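Local coordinates for protein putative transcriptional regulator (Bacillus cytotoxicus NVH 391-98, PDB 3K4H) that probably acts as a LacI-family transcriptional regulator, with a periplasmic-binding-protein-like fold that holds two linked glucose units in the cleft between its lobes, at residues G12-S17 with L75-E80; N113-A118 with R147-G152. All blocks are in the same frame, centred on the assembly; numbering follows the deposited sequence.

Contact 1: G12-S17 with L75-E80; sequences GLVMPS and LLYSRE. With GLC (alpha-D-glucopyranose), chain C.
Pro16 lies over one face of the Tyr77 ring. Its CA is 3.9 Å from the ring centroid and only 12° off the normal, a CH-pi contact, while the proline CG packs on Tyr77 CB at 3.5 Å, the two side chains running antiparallel past one another. For the tyrosine, a chi1 of 73° sets CG in the notch flanked by both N and C, which turns the ring toward Pro16. At the ring's rim, near its plane, sits the carbonyl O of Val14. That oxygen also takes the bond from Leu76 N at 2.9 Å, nearly straight at 165°, just past the parallel bridge of Val14 with Leu75. Those two side chains run side by side, Val14 CB against Leu75 CD2 at 3.6 Å. On the other side of the backbone, Leu76 CD2 meets Leu13 CB and the CE of Met15, a selenomethionine. Arg79 NH2 adds a weak bond to Pro16 O. Apolar packing and one good backbone bond thus probably steady the loop after strand 72-75 and set the direction of the Leu76 carbonyl, whose O accepts from O2 of glucose chain C at 2.8 Å.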
ATOM      1  N   GLY A  12      -5.784  13.604  20.879  1.00 46.90           N
ATOM      2  CA  GLY A  12      -5.690  14.890  20.256  1.00 46.20           C
ATOM      3  C   GLY A  12      -5.778  14.782  18.761  1.00 46.06           C
ATOM      4  O   GLY A  12      -5.276  13.828  18.146  1.00 45.68           O
ATOM      5  N   LEU A  13      -6.420  15.781  18.172  1.00 46.19           N
ATOM      6  CA  LEU A  13      -6.555  15.821  16.744  1.00 45.69           C
ATOM      7  C   LEU A  13      -5.853  17.055  16.265  1.00 46.61           C
ATOM      8  O   LEU A  13      -6.014  18.125  16.858  1.00 47.15           O
ATOM      9  CB  LEU A  13      -8.022  15.860  16.356  1.00 44.56           C
ATOM     10  CG  LEU A  13      -8.957  14.842  16.980  1.00 40.38           C
ATOM     11  CD1 LEU A  13     -10.357  15.086  16.457  1.00 44.94           C
ATOM     12  CD2 LEU A  13      -8.520  13.384  16.723  1.00 44.69           C
ATOM     13  N   VAL A  14      -5.073  16.914  15.202  1.00 47.10           N
ATOM     14  CA  VAL A  14      -4.416  18.057  14.618  1.00 48.76           C
ATOM     15  C   VAL A  14      -4.800  18.192  13.159  1.00 51.87           C
ATOM     16  O   VAL A  14      -4.669  17.254  12.366  1.00 50.59           O
ATOM     17  CB  VAL A  14      -2.891  17.991  14.791  1.00 48.45           C
ATOM     18  CG1 VAL A  14      -2.227  19.204  14.195  1.00 40.30           C
ATOM     19  CG2 VAL A  14      -2.536  17.892  16.249  1.00 40.89           C
HETATM   20  N   MSE A  15      -5.301  19.380  12.829  1.00 56.58           N
HETATM   21  CA  MSE A  15      -5.613  19.742  11.471  1.00 61.41           C
HETATM   22  C   MSE A  15      -4.437  20.347  10.686  1.00 60.79           C
HETATM   23  O   MSE A  15      -3.417  20.710  11.264  1.00 60.30           O
HETATM   24  CB  MSE A  15      -6.771  20.699  11.499  1.00 68.11           C
HETATM   25  CG  MSE A  15      -8.021  20.063  11.007  1.00 59.18           C
HETATM   26 SE   MSE A  15      -9.306  19.473  12.370  1.00 80.51          SE
HETATM   27  CE  MSE A  15      -9.510  17.699  11.606  1.00 57.63           C
ATOM     28  N   PRO A  16      -4.564  20.451   9.363  1.00 61.36           N
ATOM     29  CA  PRO A  16      -3.563  21.187   8.596  1.00 61.71           C
ATOM     30  C   PRO A  16      -3.729  22.690   8.729  1.00 62.56           C
ATOM     31  O   PRO A  16      -2.839  23.426   8.332  1.00 63.31           O
ATOM     32  CB  PRO A  16      -3.822  20.776   7.162  1.00 61.40           C
ATOM     33  CG  PRO A  16      -4.836  19.738   7.206  1.00 39.70           C
ATOM     34  CD  PRO A  16      -5.520  19.762   8.480  1.00 61.33           C
ATOM     35  N   SER A  17      -4.837  23.133   9.313  1.00 62.86           N
ATOM     36  CA  SER A  17      -5.150  24.551   9.452  1.00 63.79           C
ATOM     37  C   SER A  17      -6.375  24.739  10.366  1.00 64.62           C
ATOM     38  O   SER A  17      -6.897  23.766  10.928  1.00 63.76           O
ATOM     39  CB  SER A  17      -5.376  25.196   8.070  1.00 64.05           C
ATOM     40  OG  SER A  17      -5.519  26.599   8.182  1.00 91.82           O
ATOM     41  N   LEU A  75      -2.652  12.880  13.672  1.00 44.59           N
ATOM     42  CA  LEU A  75      -2.492  13.977  12.711  1.00 46.22           C
ATOM     43  C   LEU A  75      -3.393  13.695  11.516  1.00 46.77           C
ATOM     44  O   LEU A  75      -3.264  12.640  10.870  1.00 46.85           O
ATOM     45  CB  LEU A  75      -1.039  14.077  12.268  1.00 47.61           C
ATOM     46  CG  LEU A  75      -0.078  14.851  13.161  1.00 51.94           C
ATOM     47  CD1 LEU A  75       1.333  14.527  12.821  1.00 48.33           C
ATOM     48  CD2 LEU A  75      -0.286  16.332  12.931  1.00 48.99           C
ATOM     49  N   LEU A  76      -4.321  14.604  11.234  1.00 47.54           N
ATOM     50  CA  LEU A  76      -5.314  14.364  10.175  1.00 48.61           C
ATOM     51  C   LEU A  76      -4.791  14.700   8.794  1.00 50.81           C
ATOM     52  O   LEU A  76      -5.550  14.797   7.825  1.00 51.39           O
ATOM     53  CB  LEU A  76      -6.599  15.131  10.434  1.00 47.95           C
ATOM     54  CG  LEU A  76      -7.541  14.530  11.462  1.00 45.00           C
ATOM     55  CD1 LEU A  76      -7.299  13.068  11.464  1.00 48.44           C
ATOM     56  CD2 LEU A  76      -7.280  15.077  12.853  1.00 48.13           C
ATOM     57  N   TYR A  77      -3.488  14.881   8.710  1.00 52.35           N
ATOM     58  CA  TYR A  77      -2.878  15.320   7.488  1.00 54.69           C
ATOM     59  C   TYR A  77      -1.407  14.873   7.472  1.00 56.61           C
ATOM     60  O   TYR A  77      -0.892  14.418   8.505  1.00 57.10           O
ATOM     61  CB  TYR A  77      -2.972  16.833   7.387  1.00 54.43           C
ATOM     62  CG  TYR A  77      -2.031  17.527   8.319  1.00 52.23           C
ATOM     63  CD1 TYR A  77      -2.340  17.669   9.664  1.00 54.33           C
ATOM     64  CD2 TYR A  77      -0.821  18.020   7.858  1.00 54.47           C
ATOM     65  CE1 TYR A  77      -1.473  18.305  10.528  1.00 52.48           C
ATOM     66  CE2 TYR A  77       0.062  18.659   8.710  1.00 52.52           C
ATOM     67  CZ  TYR A  77      -0.271  18.800  10.048  1.00 54.42           C
ATOM     68  OH  TYR A  77       0.596  19.421  10.905  1.00 52.08           O
ATOM     69  N   SER A  78      -0.761  14.999   6.305  1.00 56.78           N
ATOM     70  CA  SER A  78       0.638  14.682   6.160  1.00 57.22           C
ATOM     71  C   SER A  78       1.363  15.640   5.250  1.00 58.78           C
ATOM     72  O   SER A  78       1.258  15.580   4.022  1.00 58.09           O
ATOM     73  CB  SER A  78       0.836  13.269   5.669  1.00 56.88           C
ATOM     74  OG  SER A  78       2.202  13.080   5.373  1.00 46.55           O
ATOM     75  N   ARG A  79       2.129  16.509   5.895  1.00 61.06           N
ATOM     76  CA  ARG A  79       2.854  17.559   5.238  1.00 62.31           C
ATOM     77  C   ARG A  79       4.320  17.274   5.381  1.00 63.47           C
ATOM     78  O   ARG A  79       4.755  16.731   6.383  1.00 63.33           O
ATOM     79  CB  ARG A  79       2.548  18.893   5.908  1.00 63.03           C
ATOM     80  CG  ARG A  79       2.980  20.076   5.072  1.00 72.82           C
ATOM     81  CD  ARG A  79       2.805  21.365   5.802  1.00 64.54           C
ATOM     82  NE  ARG A  79       1.395  21.691   6.003  1.00 72.99           N
ATOM     83  CZ  ARG A  79       0.811  21.817   7.196  1.00 65.59           C
ATOM     84  NH1 ARG A  79       1.505  21.654   8.329  1.00 72.75           N
ATOM     85  NH2 ARG A  79      -0.484  22.115   7.245  1.00 73.25           N
ATOM     86  N   GLU A  80       5.067  17.662   4.352  1.00 65.24           N
ATOM     87  CA  GLU A  80       6.523  17.622   4.307  1.00 66.05           C
ATOM     88  C   GLU A  80       7.135  18.665   5.273  1.00 65.40           C
ATOM     89  O   GLU A  80       6.717  19.836   5.269  1.00 65.03           O
ATOM     90  CB  GLU A  80       6.939  17.923   2.866  1.00 67.04           C
ATOM     91  CG  GLU A  80       8.310  17.403   2.454  1.00 96.97           C
ATOM     92  CD  GLU A  80       8.833  18.078   1.186  1.00 68.87           C
ATOM     93  OE1 GLU A  80       8.002  18.644   0.433  1.00 96.97           O
ATOM     94  OE2 GLU A  80      10.071  18.051   0.956  1.00 96.93           O
TER
HETATM   95  C1  GLC C   2      -6.426  12.916   4.117  0.80 64.38           C
HETATM   96  C2  GLC C   2      -5.099  13.075   4.828  0.80 67.12           C
HETATM   97  C3  GLC C   2      -4.026  12.600   3.863  0.80 63.80           C
HETATM   98  C4  GLC C   2      -4.275  11.136   3.454  0.80 66.70           C
HETATM   99  C5  GLC C   2      -5.682  10.960   2.933  0.80 63.54           C
HETATM  100  C6  GLC C   2      -5.938   9.490   2.709  0.80 66.30           C
HETATM  101  O2  GLC C   2      -4.912  14.439   5.134  0.80 64.29           O
HETATM  102  O3  GLC C   2      -2.782  12.857   4.474  0.80 67.39           O
HETATM  103  O4  GLC C   2      -3.512  10.773   2.348  0.80 62.79           O
HETATM  104  O5  GLC C   2      -6.637  11.542   3.813  0.80 67.28           O
HETATM  105  O6  GLC C   2      -5.999   9.316   1.319  0.80 63.06           O

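Contact 2: N113-A118 with R147-G152; sequences NDNYTA and RDRLAG. With GLC (alpha-D-glucopyranose), chain C; GLC (alpha-D-glucopyranose), chain B.
A single oxygen, OD1 of Asn115, takes two nitrogens of Arg149: NH2 at 2.7 Å and NE at 2.9 Å. The guanidinium comes side-on, keeping OD1 close to its own plane, but the amide is turned 80° against it. Both donors approach from one face of the amide, NE well above the carbonyl plane. Extended from CG to NE, the arginine chain also carries NH1 and NH2 to O6 of glucose chain B, NH1 at 2.8 Å. The amide's other arm, Asn115 ND2, donates to O6 of glucose chain C at 3.1 Å. The pair probably holds each side chain in place for a different sugar. Farther along, Gly152 CA sits 3.9 Å from the centroid of the Tyr116 ring, over its face toward the rim, and the same CA approaches Tyr116 O. The Tyr116 hydroxyl is bonded to Asp155, and Asp148 forms a salt bridge with Lys100. Asp114 caps helix 115-128, which leaves strand 110-112 of the all-parallel sheet and here packs its first turn on helix 144-159, the helix after strand 134-138 of the mixed sheet.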
ATOM      1  N   ASN A 113      -4.709   5.569   2.104  1.00 43.73           N
ATOM      2  CA  ASN A 113      -5.161   4.803   0.979  1.00 43.61           C
ATOM      3  C   ASN A 113      -4.014   4.654   0.031  1.00 43.52           C
ATOM      4  O   ASN A 113      -3.109   5.393   0.094  1.00 43.66           O
ATOM      5  CB  ASN A 113      -6.222   5.511   0.207  1.00 43.50           C
ATOM      6  CG  ASN A 113      -7.243   6.089   1.034  1.00 39.28           C
ATOM      7  OD1 ASN A 113      -7.201   7.234   1.337  1.00 42.90           O
ATOM      8  ND2 ASN A 113      -8.229   5.337   1.325  1.00 43.45           N
ATOM      9  N   ASP A 114      -4.045   3.703  -0.866  1.00 43.29           N
ATOM     10  CA  ASP A 114      -2.962   3.602  -1.831  1.00 44.25           C
ATOM     11  C   ASP A 114      -3.208   4.615  -2.931  1.00 45.36           C
ATOM     12  O   ASP A 114      -3.615   4.262  -4.058  1.00 46.31           O
ATOM     13  CB  ASP A 114      -2.865   2.199  -2.408  1.00 44.90           C
ATOM     14  CG  ASP A 114      -1.686   2.032  -3.337  1.00 45.23           C
ATOM     15  OD1 ASP A 114      -1.524   0.929  -3.870  1.00 45.05           O
ATOM     16  OD2 ASP A 114      -0.929   3.004  -3.550  1.00 46.02           O
ATOM     17  N   ASN A 115      -2.985   5.879  -2.583  1.00 45.02           N
ATOM     18  CA  ASN A 115      -3.243   7.004  -3.444  1.00 44.67           C
ATOM     19  C   ASN A 115      -2.498   6.942  -4.768  1.00 44.54           C
ATOM     20  O   ASN A 115      -3.024   7.358  -5.797  1.00 43.77           O
ATOM     21  CB  ASN A 115      -2.876   8.265  -2.702  1.00 45.62           C
ATOM     22  CG  ASN A 115      -3.952   8.688  -1.762  1.00 60.49           C
ATOM     23  OD1 ASN A 115      -5.126   8.692  -2.136  1.00 47.60           O
ATOM     24  ND2 ASN A 115      -3.581   9.031  -0.528  1.00 46.60           N
ATOM     25  N   TYR A 116      -1.278   6.410  -4.745  1.00 44.97           N
ATOM     26  CA  TYR A 116      -0.524   6.251  -5.972  1.00 44.89           C
ATOM     27  C   TYR A 116      -1.316   5.405  -6.942  1.00 46.07           C
ATOM     28  O   TYR A 116      -1.545   5.817  -8.082  1.00 47.26           O
ATOM     29  CB  TYR A 116       0.841   5.631  -5.723  1.00 44.26           C
ATOM     30  CG  TYR A 116       1.614   5.425  -6.991  1.00 45.80           C
ATOM     31  CD1 TYR A 116       2.412   6.433  -7.515  1.00 44.24           C
ATOM     32  CD2 TYR A 116       1.522   4.225  -7.692  1.00 44.22           C
ATOM     33  CE1 TYR A 116       3.115   6.225  -8.699  1.00 46.31           C
ATOM     34  CE2 TYR A 116       2.200   4.020  -8.853  1.00 45.85           C
ATOM     35  CZ  TYR A 116       2.991   5.016  -9.349  1.00 43.86           C
ATOM     36  OH  TYR A 116       3.654   4.782 -10.514  1.00 46.94           O
ATOM     37  N   THR A 117      -1.756   4.240  -6.488  1.00 45.84           N
ATOM     38  CA  THR A 117      -2.519   3.355  -7.340  1.00 46.29           C
ATOM     39  C   THR A 117      -3.926   3.861  -7.668  1.00 46.92           C
ATOM     40  O   THR A 117      -4.425   3.624  -8.778  1.00 46.77           O
ATOM     41  CB  THR A 117      -2.572   1.952  -6.753  1.00 46.33           C
ATOM     42  OG1 THR A 117      -1.231   1.554  -6.429  1.00 39.25           O
ATOM     43  CG2 THR A 117      -3.159   0.972  -7.760  1.00 37.42           C
ATOM     44  N   ALA A 118      -4.573   4.554  -6.729  1.00 47.00           N
ATOM     45  CA  ALA A 118      -5.907   5.054  -7.037  1.00 46.40           C
ATOM     46  C   ALA A 118      -5.790   5.976  -8.252  1.00 47.81           C
ATOM     47  O   ALA A 118      -6.518   5.783  -9.224  1.00 49.21           O
ATOM     48  CB  ALA A 118      -6.541   5.736  -5.861  1.00 44.61           C
ATOM     49  N   ARG A 147       1.189  14.890  -3.762  1.00 52.06           N
ATOM     50  CA  ARG A 147       2.337  14.395  -4.502  1.00 53.07           C
ATOM     51  C   ARG A 147       2.060  13.011  -5.046  1.00 52.42           C
ATOM     52  O   ARG A 147       2.426  12.714  -6.177  1.00 53.19           O
ATOM     53  CB  ARG A 147       3.585  14.336  -3.622  1.00 55.31           C
ATOM     54  CG  ARG A 147       4.588  15.417  -3.830  1.00 90.83           C
ATOM     55  CD  ARG A 147       5.924  14.904  -3.319  1.00 58.88           C
ATOM     56  NE  ARG A 147       6.899  15.983  -3.150  1.00 91.88           N
ATOM     57  CZ  ARG A 147       6.913  16.856  -2.136  1.00 60.87           C
ATOM     58  NH1 ARG A 147       6.000  16.818  -1.166  1.00 92.06           N
ATOM     59  NH2 ARG A 147       7.860  17.789  -2.103  1.00 92.45           N
ATOM     60  N   ASP A 148       1.446  12.162  -4.230  1.00 51.47           N
ATOM     61  CA  ASP A 148       1.192  10.782  -4.611  1.00 51.64           C
ATOM     62  C   ASP A 148       0.204  10.699  -5.758  1.00 50.55           C
ATOM     63  O   ASP A 148       0.439   9.967  -6.734  1.00 50.04           O
ATOM     64  CB  ASP A 148       0.616   9.986  -3.441  1.00 53.03           C
ATOM     65  CG  ASP A 148       1.664   9.528  -2.456  1.00 60.12           C
ATOM     66  OD1 ASP A 148       1.273   9.205  -1.317  1.00 53.83           O
ATOM     67  OD2 ASP A 148       2.867   9.479  -2.805  1.00 54.45           O
ATOM     68  N   ARG A 149      -0.914  11.430  -5.612  1.00 49.34           N
ATOM     69  CA  ARG A 149      -1.959  11.483  -6.632  1.00 47.42           C
ATOM     70  C   ARG A 149      -1.406  12.037  -7.940  1.00 47.58           C
ATOM     71  O   ARG A 149      -1.606  11.428  -9.000  1.00 48.48           O
ATOM     72  CB  ARG A 149      -3.190  12.220  -6.133  1.00 45.58           C
ATOM     73  CG  ARG A 149      -4.029  11.305  -5.287  1.00 45.23           C
ATOM     74  CD  ARG A 149      -5.239  11.947  -4.698  1.00 43.58           C
ATOM     75  NE  ARG A 149      -5.751  11.096  -3.630  1.00 45.99           N
ATOM     76  CZ  ARG A 149      -6.594  11.476  -2.676  1.00 43.05           C
ATOM     77  NH1 ARG A 149      -7.054  12.706  -2.634  1.00 46.51           N
ATOM     78  NH2 ARG A 149      -6.975  10.617  -1.744  1.00 46.62           N
ATOM     79  N   LEU A 150      -0.652  13.132  -7.864  1.00 46.07           N
ATOM     80  CA  LEU A 150       0.156  13.525  -8.998  1.00 45.60           C
ATOM     81  C   LEU A 150       1.011  12.397  -9.558  1.00 46.40           C
ATOM     82  O   LEU A 150       0.995  12.145 -10.752  1.00 46.80           O
ATOM     83  CB  LEU A 150       1.045  14.712  -8.673  1.00 45.05           C
ATOM     84  CG  LEU A 150       1.754  15.231  -9.921  1.00 39.09           C
ATOM     85  CD1 LEU A 150       0.764  15.487 -11.061  1.00 45.01           C
ATOM     86  CD2 LEU A 150       2.538  16.486  -9.621  1.00 44.99           C
ATOM     87  N   ALA A 151       1.764  11.722  -8.695  1.00 47.25           N
ATOM     88  CA  ALA A 151       2.773  10.754  -9.144  1.00 46.88           C
ATOM     89  C   ALA A 151       2.148   9.613  -9.935  1.00 46.85           C
ATOM     90  O   ALA A 151       2.643   9.256 -10.978  1.00 45.70           O
ATOM     91  CB  ALA A 151       3.567  10.232  -7.962  1.00 46.64           C
ATOM     92  N   GLY A 152       1.046   9.069  -9.431  1.00 48.92           N
ATOM     93  CA  GLY A 152       0.314   7.984 -10.083  1.00 50.68           C
ATOM     94  C   GLY A 152      -0.284   8.337 -11.429  1.00 52.66           C
ATOM     95  O   GLY A 152      -0.242   7.534 -12.344  1.00 52.45           O
TER
HETATM   96  C1  GLC C   2      -6.426  12.916   4.117  0.80 64.38           C
HETATM   97  C2  GLC C   2      -5.099  13.075   4.828  0.80 67.12           C
HETATM   98  C3  GLC C   2      -4.026  12.600   3.863  0.80 63.80           C
HETATM   99  C4  GLC C   2      -4.275  11.136   3.454  0.80 66.70           C
HETATM  100  C5  GLC C   2      -5.682  10.960   2.933  0.80 63.54           C
HETATM  101  C6  GLC C   2      -5.938   9.490   2.709  0.80 66.30           C
HETATM  102  O2  GLC C   2      -4.912  14.439   5.134  0.80 64.29           O
HETATM  103  O3  GLC C   2      -2.782  12.857   4.474  0.80 67.39           O
HETATM  104  O4  GLC C   2      -3.512  10.773   2.348  0.80 62.79           O
HETATM  105  O5  GLC C   2      -6.637  11.542   3.813  0.80 67.28           O
HETATM  106  O6  GLC C   2      -5.999   9.316   1.319  0.80 63.06           O
HETATM  107  C1  GLC B   1      -8.949  16.717   1.503  0.80 67.14           C
HETATM  108  C2  GLC B   1      -8.260  16.923   2.842  0.80 65.21           C
HETATM  109  C3  GLC B   1      -6.993  16.099   2.897  0.80 67.30           C
HETATM  110  C4  GLC B   1      -7.430  14.653   2.745  0.80 65.06           C
HETATM  111  C5  GLC B   1      -7.979  14.451   1.331  0.80 67.42           C
HETATM  112  C6  GLC B   1      -8.517  13.018   1.167  0.80 65.26           C
HETATM  113  O1  GLC B   1      -8.259  17.447   0.521  0.80 65.50           O
HETATM  114  O2  GLC B   1      -7.928  18.282   2.992  0.80 67.57           O
HETATM  115  O3  GLC B   1      -6.308  16.350   4.108  0.80 65.33           O
HETATM  116  O4  GLC B   1      -6.366  13.755   2.970  0.80 67.28           O
HETATM  117  O5  GLC B   1      -9.024  15.369   1.064  0.80 65.29           O
HETATM  118  O6  GLC B   1      -8.432  12.555  -0.162  0.80 67.43           O

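In the fold
From the N terminus, strand 10-14 runs into contact 1, which closes a loop of 57 residues holding helices 19-22, 27-41 and 54-66 and strand 45-48, all within the lobe built on the parallel sheet. The chain then adds helix 83-90 and strands 95-98 and 110-112 before contact 2 opens. That contact closes a shorter loop of 28 residues through helix 115-128 and strand 134-138, passing into the lobe of the mixed sheet. The two loops follow in series and neither encloses nor crosses the other. Their centres are 19 Å apart, yet a salt bridge of 2.7 Å between Glu80 OE1 and Arg147 NH2 joins the loop after strand 72-75 to helix 144-159, lobe to lobe, and both contacts touch glucose chain C.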